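PDB 3TQT: D-alanine--D-alanine ligase from Coxiella burnetii, which catalyses the ATP-dependent joining of two D-alanine molecules into D-alanyl-D-alanine, a building block of bacterial peptidoglycan. Local coordinates for residues S8-G13 with K85-L90; T146-G151 with V312-I317; G151-V156 with Q284-D289. All coordinates share one frame; numbering follows the deposited sequence.

Contact 1: residues S8-G13 with K85-L90; sequences SVLCGG and KPWQSL
Ser8 and Trp87 meet through a single directed hydrogen bond, in which Trp87 NE1 is the donor and Ser8 OG the acceptor. The two residues lie on strands 5-12 and 87-89 of the mixed sheet in the N-terminal, Rossmann-like part of the ligase. Three other strands separate these two in the sheet order, yet the CA atoms of Ser8 and Trp87 are 9.7 Å apart, which is consistent with a strongly curled sheet. In Trp87, CG lies anti to the carbonyl carbon (chi1 -43°), which sends the indole toward strand 5-12 with its pyrrole edge leading. Ser8 OG takes the corresponding place beside its own backbone N (chi1 -77°) and sits close to the indole plane. The bond from Trp87 NE1 to Ser8 OG is 2.8 Å long and moderately straight, with an angle of 158° at the hydrogen. Alongside it, Ser8 CB rests 3.6 Å from Trp87 NE1. Leu10, two residues on, comes obliquely to the benzo part of the ring, its CD1 lying 4.5 Å from Trp87 CZ2. Pro86 covers one ring face, its CG standing 3.7 Å above the plane of Trp87 and over the ring centre, while Ile42, Ile76 and Ile78 from the intervening strands also touch the indole. The one polar atom of the indole is thus paired inside an otherwise largely apolar setting, and the in-plane bond to Ser8 OG, together with the proline on a face, limits how the ring can turn.

Contact 2: residues T146-G151 with V312-I317; sequences TVLRAG and VLVNEI
Leu148 packs on Val314 and Ile317 where helix 141-150 lies against strand 312-318, the outermost strand of the five-stranded antiparallel sheet in the ATP-grasp region. A classic beta bulge in that strand, with Asn315 and Glu316 both facing Asp303, explains the spacing of the partners: both bulge residues direct CB away from the helix, whereas Val314 and Ile317, three positions apart, direct theirs toward it. From CB, which makes no close approach to the strand, Leu148 runs extended through CG (chi2 176°) to place CD1 foremost. CG itself remains behind the contact. Leu148 CD1 lies 3.6 Å from Val314 CG1 and 4.1 Å from Val314 CB, and the two side chains cross at about a right angle. Leu148 CD1 is also 4.0 Å from Ile317 CD1, here tip to tip, because Ile317 stretches its longer branch toward the helix. The second methyl, CD2, lies on the Ile317 side and farther from Val314. Ala290 of helix 277-293 also touches the Leu148 side chain. Elsewhere on the helix, Val147 packs on Leu143 of the second subunit. Glu316 is a predicted ligand of both magnesium ions, and its neighbour Asn315 bonds through OD1 to Lys145 NZ. The strand thus probably turns a metal ligand, Glu316, to one side and apolar side chains to the other, where Leu148 CD2 passes 4.2 Å from Ile317 CD1.

Contact 3: residues G151-V156 with Q284-D289; sequences GGIPVV and QQIAID
A Schellman motif closes helix 141-150, and the residues just beyond it, Ile153 and Pro154, pack against helix 277-293. Gly152, with positive phi (84°), is the C-prime residue: its N bonds to Arg149 O, and Ile153 N bonds to Leu148 O. The chain so released turns Ile153 toward the second helix, where its two branches find different partners. Ile153 CG2 meets Ile286 CG2 at 3.8 Å, the two side chains lying alongside each other and pointing opposite ways. The other branch, with CG1 beside the backbone N (chi1 -72°) and the chain beyond it extended, carries Ile153 CD1 to the helix backbone, 3.6 Å from Asp289 C and 4.0 Å from Asp289 CB. Ile153 thus reaches the main chain of the helix as well as a side chain. Pro154 adds a looser touch, its CG lying 4.3 Å from Ile286 CD1. Beside the apolar contact the carboxylate of Asp289 is bound one helical turn back: Gln285 NE2 donates to Asp289 OD1 over 2.9 Å, approaching from above the carboxylate plane at a bent 144°. Beyond the pair, Ile286 also touches Val314 and Phe304 on the sheet beneath, while Ile153 touches Leu148. Val314 N bonds to Pro154 O, and Val156 is also backbone-bonded to Val314, laying the loop along the edge of strand 312-318, between the end of helix 141-150 and the side of helix 277-293.

Contacts 2 and 3 belong to one packing unit of the ATP-grasp region, their centres about 6 Å apart, whereas contact 1 lies in the N-terminal region, some 34 to 36 Å from either by centres, on the opposite side of the chain's centre. Gly151 is common to contacts 2 and 3, and Val314 of contact 2 also touches Ile153 and Ile286 of contact 3. The touching residues of contacts 1 and 2 are all buried; contact 3 is partly buried, with a polar pair within one helix at its border. Chemistry follows place: contact 1 joins distant strands of one sheet by a polar bond, contact 2 sets helix on strand by apolar side chains alone, and contact 3 seats a loop on a helix.

Contact 1: residues S8-G13 with K85-L90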
loop_
_atom_site.group_PDB
_atom_site.type_symbol
_atom_site.label_atom_id
_atom_site.label_comp_id
_atom_site.label_asym_id
_atom_site.label_seq_id
_atom_site.Cartn_x
_atom_site.Cartn_y
_atom_site.Cartn_z
ATOM N N SER A 8 -5.930 6.919 20.004
ATOM C CA SER A 8 -6.774 5.750 19.753
ATOM C C SER A 8 -5.911 4.540 19.412
ATOM O O SER A 8 -5.109 4.574 18.479
ATOM C CB SER A 8 -7.732 6.023 18.598
ATOM O OG SER A 8 -8.801 6.844 19.027
ATOM N N VAL A 9 -6.062 3.469 20.173
ATOM C CA VAL A 9 -5.318 2.253 19.877
ATOM C C VAL A 9 -6.249 1.275 19.175
ATOM O O VAL A 9 -7.311 0.949 19.702
ATOM C CB VAL A 9 -4.728 1.644 21.152
ATOM C CG1 VAL A 9 -3.885 0.389 20.825
ATOM C CG2 VAL A 9 -3.892 2.691 21.880
ATOM N N LEU A 10 -5.875 0.845 17.971
ATOM C CA LEU A 10 -6.706 -0.081 17.200
ATOM C C LEU A 10 -6.209 -1.492 17.392
ATOM O O LEU A 10 -5.018 -1.763 17.233
ATOM C CB LEU A 10 -6.666 0.247 15.708
ATOM C CG LEU A 10 -7.530 1.390 15.171
ATOM C CD1 LEU A 10 -7.619 2.550 16.149
ATOM C CD2 LEU A 10 -7.007 1.849 13.806
ATOM N N CYS A 11 -7.121 -2.405 17.715
ATOM C CA CYS A 11 -6.731 -3.793 17.928
ATOM C C CYS A 11 -7.810 -4.766 17.494
ATOM O O CYS A 11 -8.941 -4.370 17.215
ATOM C CB CYS A 11 -6.379 -4.044 19.390
ATOM S SG CYS A 11 -7.796 -3.976 20.515
ATOM N N GLY A 12 -7.439 -6.047 17.444
ATOM C CA GLY A 12 -8.350 -7.103 17.054
ATOM C C GLY A 12 -8.193 -7.342 15.567
ATOM O O GLY A 12 -7.106 -7.677 15.091
ATOM N N GLY A 13 -9.288 -7.161 14.837
ATOM C CA GLY A 13 -9.264 -7.211 13.388
ATOM C C GLY A 13 -9.590 -8.585 12.841
ATOM O O GLY A 13 -9.581 -9.576 13.573
ATOM N N LYS A 85 -12.443 14.628 15.118
ATOM C CA LYS A 85 -13.248 13.599 15.766
ATOM C C LYS A 85 -13.710 12.577 14.735
ATOM O O LYS A 85 -14.829 12.641 14.242
ATOM C CB LYS A 85 -14.455 14.221 16.461
ATOM C CG LYS A 85 -14.103 15.268 17.506
ATOM C CD LYS A 85 -15.292 15.528 18.425
ATOM C CE LYS A 85 -14.973 16.578 19.475
ATOM N NZ LYS A 85 -15.956 17.700 19.451
ATOM N N PRO A 86 -12.835 11.620 14.414
ATOM C CA PRO A 86 -13.072 10.672 13.327
ATOM C C PRO A 86 -14.042 9.552 13.682
ATOM O O PRO A 86 -14.585 8.941 12.765
ATOM C CB PRO A 86 -11.681 10.094 13.078
ATOM C CG PRO A 86 -11.008 10.174 14.403
ATOM C CD PRO A 86 -11.506 11.444 15.025
ATOM N N TRP A 87 -14.246 9.286 14.973
ATOM C CA TRP A 87 -15.079 8.168 15.398
ATOM C C TRP A 87 -16.453 8.671 15.768
ATOM O O TRP A 87 -16.585 9.660 16.501
ATOM C CB TRP A 87 -14.487 7.472 16.622
ATOM C CG TRP A 87 -13.017 7.268 16.584
ATOM C CD1 TRP A 87 -12.132 7.523 17.591
ATOM C CD2 TRP A 87 -12.246 6.758 15.486
ATOM N NE1 TRP A 87 -10.853 7.186 17.190
ATOM C CE2 TRP A 87 -10.897 6.724 15.901
ATOM C CE3 TRP A 87 -12.562 6.335 14.190
ATOM C CZ2 TRP A 87 -9.873 6.287 15.071
ATOM C CZ3 TRP A 87 -11.540 5.879 13.371
ATOM C CH2 TRP A 87 -10.213 5.865 13.812
ATOM N N GLN A 88 -17.477 7.986 15.285
ATOM C CA GLN A 88 -18.843 8.427 15.535
ATOM C C GLN A 88 -19.657 7.282 16.076
ATOM O O GLN A 88 -19.702 6.223 15.475
ATOM C CB GLN A 88 -19.487 8.932 14.248
ATOM C CG GLN A 88 -20.902 9.445 14.436
ATOM C CD GLN A 88 -21.423 10.132 13.199
ATOM O OE1 GLN A 88 -20.707 10.904 12.557
ATOM N NE2 GLN A 88 -22.668 9.847 12.845
ATOM N N SER A 89 -20.311 7.497 17.210
ATOM C CA SER A 89 -21.106 6.444 17.826
ATOM C C SER A 89 -22.326 6.123 16.968
ATOM O O SER A 89 -22.883 7.006 16.320
ATOM C CB SER A 89 -21.545 6.867 19.229
ATOM O OG SER A 89 -22.232 8.103 19.190
ATOM N N LEU A 90 -22.739 4.858 16.972
ATOM C CA LEU A 90 -23.867 4.406 16.153
ATOM C C LEU A 90 -25.232 4.513 16.847
ATOM O O LEU A 90 -25.347 4.341 18.060
ATOM C CB LEU A 90 -23.629 2.975 15.664
ATOM C CG LEU A 90 -22.605 2.886 14.534
ATOM C CD1 LEU A 90 -22.402 1.449 14.097
ATOM C CD2 LEU A 90 -23.070 3.733 13.362
#

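Contact 2: residues T146-G151 with V312-I317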
loop_
_atom_site.group_PDB
_atom_site.type_symbol
_atom_site.label_atom_id
_atom_site.label_comp_id
_atom_site.label_asym_id
_atom_site.label_seq_id
_atom_site.Cartn_x
_atom_site.Cartn_y
_atom_site.Cartn_z
ATOM N N THR A 146 12.614 -7.966 -2.981
ATOM C CA THR A 146 12.892 -7.410 -4.293
ATOM C C THR A 146 13.462 -6.010 -4.112
ATOM O O THR A 146 14.473 -5.645 -4.717
ATOM C CB THR A 146 11.606 -7.307 -5.129
ATOM O OG1 THR A 146 11.123 -8.623 -5.412
ATOM C CG2 THR A 146 11.869 -6.573 -6.444
ATOM N N VAL A 147 12.804 -5.225 -3.270
ATOM C CA VAL A 147 13.205 -3.845 -3.068
ATOM C C VAL A 147 14.556 -3.798 -2.351
ATOM O O VAL A 147 15.443 -3.032 -2.736
ATOM C CB VAL A 147 12.120 -3.066 -2.308
ATOM C CG1 VAL A 147 12.640 -1.712 -1.879
ATOM C CG2 VAL A 147 10.862 -2.937 -3.187
ATOM N N LEU A 148 14.724 -4.642 -1.333
ATOM C CA LEU A 148 15.980 -4.673 -0.589
ATOM C C LEU A 148 17.137 -5.067 -1.483
ATOM O O LEU A 148 18.176 -4.403 -1.507
ATOM C CB LEU A 148 15.895 -5.631 0.596
ATOM C CG LEU A 148 14.912 -5.168 1.680
ATOM C CD1 LEU A 148 14.810 -6.217 2.793
ATOM C CD2 LEU A 148 15.342 -3.813 2.219
ATOM N N ARG A 149 16.959 -6.150 -2.226
ATOM C CA ARG A 149 18.055 -6.640 -3.050
ATOM C C ARG A 149 18.410 -5.647 -4.155
ATOM O O ARG A 149 19.582 -5.457 -4.467
ATOM C CB ARG A 149 17.722 -8.001 -3.646
ATOM C CG ARG A 149 18.815 -8.523 -4.524
ATOM C CD ARG A 149 18.231 -9.334 -5.650
ATOM N NE ARG A 149 18.115 -10.770 -5.401
ATOM C CZ ARG A 149 18.607 -11.435 -4.361
ATOM N NH1 ARG A 149 19.273 -10.815 -3.410
ATOM N NH2 ARG A 149 18.430 -12.749 -4.285
ATOM N N ALA A 150 17.397 -5.009 -4.733
ATOM C CA ALA A 150 17.629 -3.997 -5.757
ATOM C C ALA A 150 18.494 -2.881 -5.208
ATOM O O ALA A 150 19.284 -2.285 -5.932
ATOM C CB ALA A 150 16.309 -3.441 -6.265
ATOM N N GLY A 151 18.344 -2.592 -3.922
ATOM C CA GLY A 151 19.127 -1.542 -3.293
ATOM C C GLY A 151 20.433 -2.031 -2.693
ATOM O O GLY A 151 21.100 -1.294 -1.972
ATOM N N VAL A 312 25.295 -11.617 7.335
ATOM C CA VAL A 312 24.052 -11.037 7.823
ATOM C C VAL A 312 23.057 -10.863 6.680
ATOM O O VAL A 312 23.327 -10.162 5.704
ATOM C CB VAL A 312 24.327 -9.698 8.522
ATOM C CG1 VAL A 312 23.036 -9.114 9.107
ATOM C CG2 VAL A 312 25.371 -9.893 9.611
ATOM N N LEU A 313 21.905 -11.507 6.821
ATOM C CA LEU A 313 20.910 -11.585 5.764
ATOM C C LEU A 313 19.547 -11.162 6.278
ATOM O O LEU A 313 19.045 -11.715 7.264
ATOM C CB LEU A 313 20.802 -13.015 5.248
ATOM C CG LEU A 313 22.087 -13.627 4.701
ATOM C CD1 LEU A 313 21.861 -15.106 4.342
ATOM C CD2 LEU A 313 22.570 -12.816 3.491
ATOM N N VAL A 314 18.942 -10.196 5.602
ATOM C CA VAL A 314 17.601 -9.794 5.980
ATOM C C VAL A 314 16.647 -10.884 5.523
ATOM O O VAL A 314 16.746 -11.373 4.400
ATOM C CB VAL A 314 17.190 -8.442 5.357
ATOM C CG1 VAL A 314 15.754 -8.130 5.720
ATOM C CG2 VAL A 314 18.115 -7.325 5.833
ATOM N N ASN A 315 15.736 -11.286 6.400
ATOM C CA ASN A 315 14.664 -12.174 5.971
ATOM C C ASN A 315 13.321 -11.469 5.850
ATOM O O ASN A 315 12.526 -11.782 4.966
ATOM C CB ASN A 315 14.506 -13.350 6.921
ATOM C CG ASN A 315 13.784 -14.518 6.270
ATOM O OD1 ASN A 315 14.028 -14.838 5.099
ATOM N ND2 ASN A 315 12.883 -15.150 7.013
ATOM N N GLU A 316 13.061 -10.527 6.752
ATOM C CA GLU A 316 11.734 -9.937 6.827
ATOM C C GLU A 316 11.786 -8.590 7.546
ATOM O O GLU A 316 12.650 -8.363 8.387
ATOM C CB GLU A 316 10.773 -10.892 7.559
ATOM C CG GLU A 316 9.352 -10.371 7.711
ATOM C CD GLU A 316 8.380 -11.434 8.224
ATOM O OE1 GLU A 316 8.838 -12.475 8.733
ATOM O OE2 GLU A 316 7.151 -11.227 8.108
ATOM N N ILE A 317 10.875 -7.697 7.175
ATOM C CA ILE A 317 10.645 -6.453 7.926
ATOM C C ILE A 317 9.201 -6.443 8.397
ATOM O O ILE A 317 8.285 -6.550 7.589
ATOM C CB ILE A 317 10.894 -5.207 7.044
ATOM C CG1 ILE A 317 12.293 -5.305 6.417
ATOM C CG2 ILE A 317 10.717 -3.898 7.882
ATOM C CD1 ILE A 317 12.622 -4.191 5.452
#

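Contact 3: residues G151-V156 with Q284-D289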
loop_
_atom_site.group_PDB
_atom_site.type_symbol
_atom_site.label_atom_id
_atom_site.label_comp_id
_atom_site.label_asym_id
_atom_site.label_seq_id
_atom_site.Cartn_x
_atom_site.Cartn_y
_atom_site.Cartn_z
ATOM N N GLY A 151 18.344 -2.592 -3.922
ATOM C CA GLY A 151 19.127 -1.542 -3.293
ATOM C C GLY A 151 20.433 -2.031 -2.693
ATOM O O GLY A 151 21.100 -1.294 -1.972
ATOM N N GLY A 152 20.789 -3.279 -2.979
ATOM C CA GLY A 152 22.044 -3.838 -2.509
ATOM C C GLY A 152 22.031 -4.399 -1.099
ATOM O O GLY A 152 23.085 -4.712 -0.546
ATOM N N ILE A 153 20.855 -4.531 -0.497
ATOM C CA ILE A 153 20.800 -5.127 0.829
ATOM C C ILE A 153 20.775 -6.647 0.740
ATOM O O ILE A 153 20.007 -7.221 -0.021
ATOM C CB ILE A 153 19.638 -4.562 1.670
ATOM C CG1 ILE A 153 19.979 -3.123 2.078
ATOM C CG2 ILE A 153 19.385 -5.423 2.904
ATOM C CD1 ILE A 153 18.862 -2.380 2.738
ATOM N N PRO A 154 21.649 -7.301 1.507
ATOM C CA PRO A 154 21.774 -8.765 1.484
ATOM C C PRO A 154 20.498 -9.384 2.024
ATOM O O PRO A 154 20.101 -9.026 3.132
ATOM C CB PRO A 154 22.923 -9.041 2.459
ATOM C CG PRO A 154 23.589 -7.707 2.684
ATOM C CD PRO A 154 22.524 -6.676 2.511
ATOM N N VAL A 155 19.851 -10.264 1.261
ATOM C CA VAL A 155 18.664 -10.954 1.770
ATOM C C VAL A 155 18.765 -12.462 1.556
ATOM O O VAL A 155 19.513 -12.935 0.701
ATOM C CB VAL A 155 17.359 -10.443 1.102
ATOM C CG1 VAL A 155 17.242 -8.939 1.265
ATOM C CG2 VAL A 155 17.353 -10.813 -0.367
ATOM N N VAL A 156 18.020 -13.209 2.357
ATOM C CA VAL A 156 17.846 -14.633 2.119
ATOM C C VAL A 156 17.183 -14.783 0.757
ATOM O O VAL A 156 16.181 -14.126 0.476
ATOM C CB VAL A 156 16.962 -15.266 3.201
ATOM C CG1 VAL A 156 16.703 -16.742 2.882
ATOM C CG2 VAL A 156 17.621 -15.112 4.576
ATOM N N GLN A 284 22.752 -3.668 12.924
ATOM C CA GLN A 284 22.148 -2.374 13.184
ATOM C C GLN A 284 22.127 -1.506 11.928
ATOM O O GLN A 284 21.109 -0.881 11.619
ATOM C CB GLN A 284 22.849 -1.681 14.355
ATOM C CG GLN A 284 22.523 -2.333 15.693
ATOM C CD GLN A 284 23.378 -1.814 16.826
ATOM O OE1 GLN A 284 24.586 -1.646 16.680
ATOM N NE2 GLN A 284 22.753 -1.550 17.962
ATOM N N GLN A 285 23.226 -1.489 11.178
ATOM C CA GLN A 285 23.278 -0.606 10.020
ATOM C C GLN A 285 22.350 -1.067 8.910
ATOM O O GLN A 285 21.691 -0.251 8.269
ATOM C CB GLN A 285 24.690 -0.451 9.473
ATOM C CG GLN A 285 24.764 0.613 8.378
ATOM C CD GLN A 285 24.425 2.011 8.890
ATOM O OE1 GLN A 285 25.169 2.579 9.686
ATOM N NE2 GLN A 285 23.293 2.567 8.439
ATOM N N ILE A 286 22.302 -2.373 8.691
ATOM C CA ILE A 286 21.452 -2.931 7.649
ATOM C C ILE A 286 19.992 -2.763 8.039
ATOM O O ILE A 286 19.149 -2.464 7.196
ATOM C CB ILE A 286 21.762 -4.420 7.396
ATOM C CG1 ILE A 286 23.186 -4.567 6.846
ATOM C CG2 ILE A 286 20.771 -5.008 6.400
ATOM C CD1 ILE A 286 23.599 -5.996 6.633
ATOM N N ALA A 287 19.689 -2.934 9.318
ATOM C CA ALA A 287 18.309 -2.693 9.774
ATOM C C ALA A 287 17.858 -1.268 9.432
ATOM O O ALA A 287 16.753 -1.056 8.919
ATOM C CB ALA A 287 18.168 -2.967 11.266
ATOM N N ILE A 288 18.719 -0.296 9.715
ATOM C CA ILE A 288 18.431 1.098 9.418
ATOM C C ILE A 288 18.335 1.327 7.916
ATOM O O ILE A 288 17.416 1.986 7.446
ATOM C CB ILE A 288 19.500 2.029 10.006
ATOM C CG1 ILE A 288 19.306 2.150 11.517
ATOM C CG2 ILE A 288 19.432 3.387 9.343
ATOM C CD1 ILE A 288 20.529 2.679 12.231
ATOM N N ASP A 289 19.277 0.772 7.162
ATOM C CA ASP A 289 19.255 0.930 5.707
ATOM C C ASP A 289 18.022 0.280 5.071
ATOM O O ASP A 289 17.426 0.831 4.152
ATOM C CB ASP A 289 20.526 0.358 5.087
ATOM C CG ASP A 289 21.765 1.154 5.463
ATOM O OD1 ASP A 289 21.624 2.240 6.050
ATOM O OD2 ASP A 289 22.878 0.693 5.160
#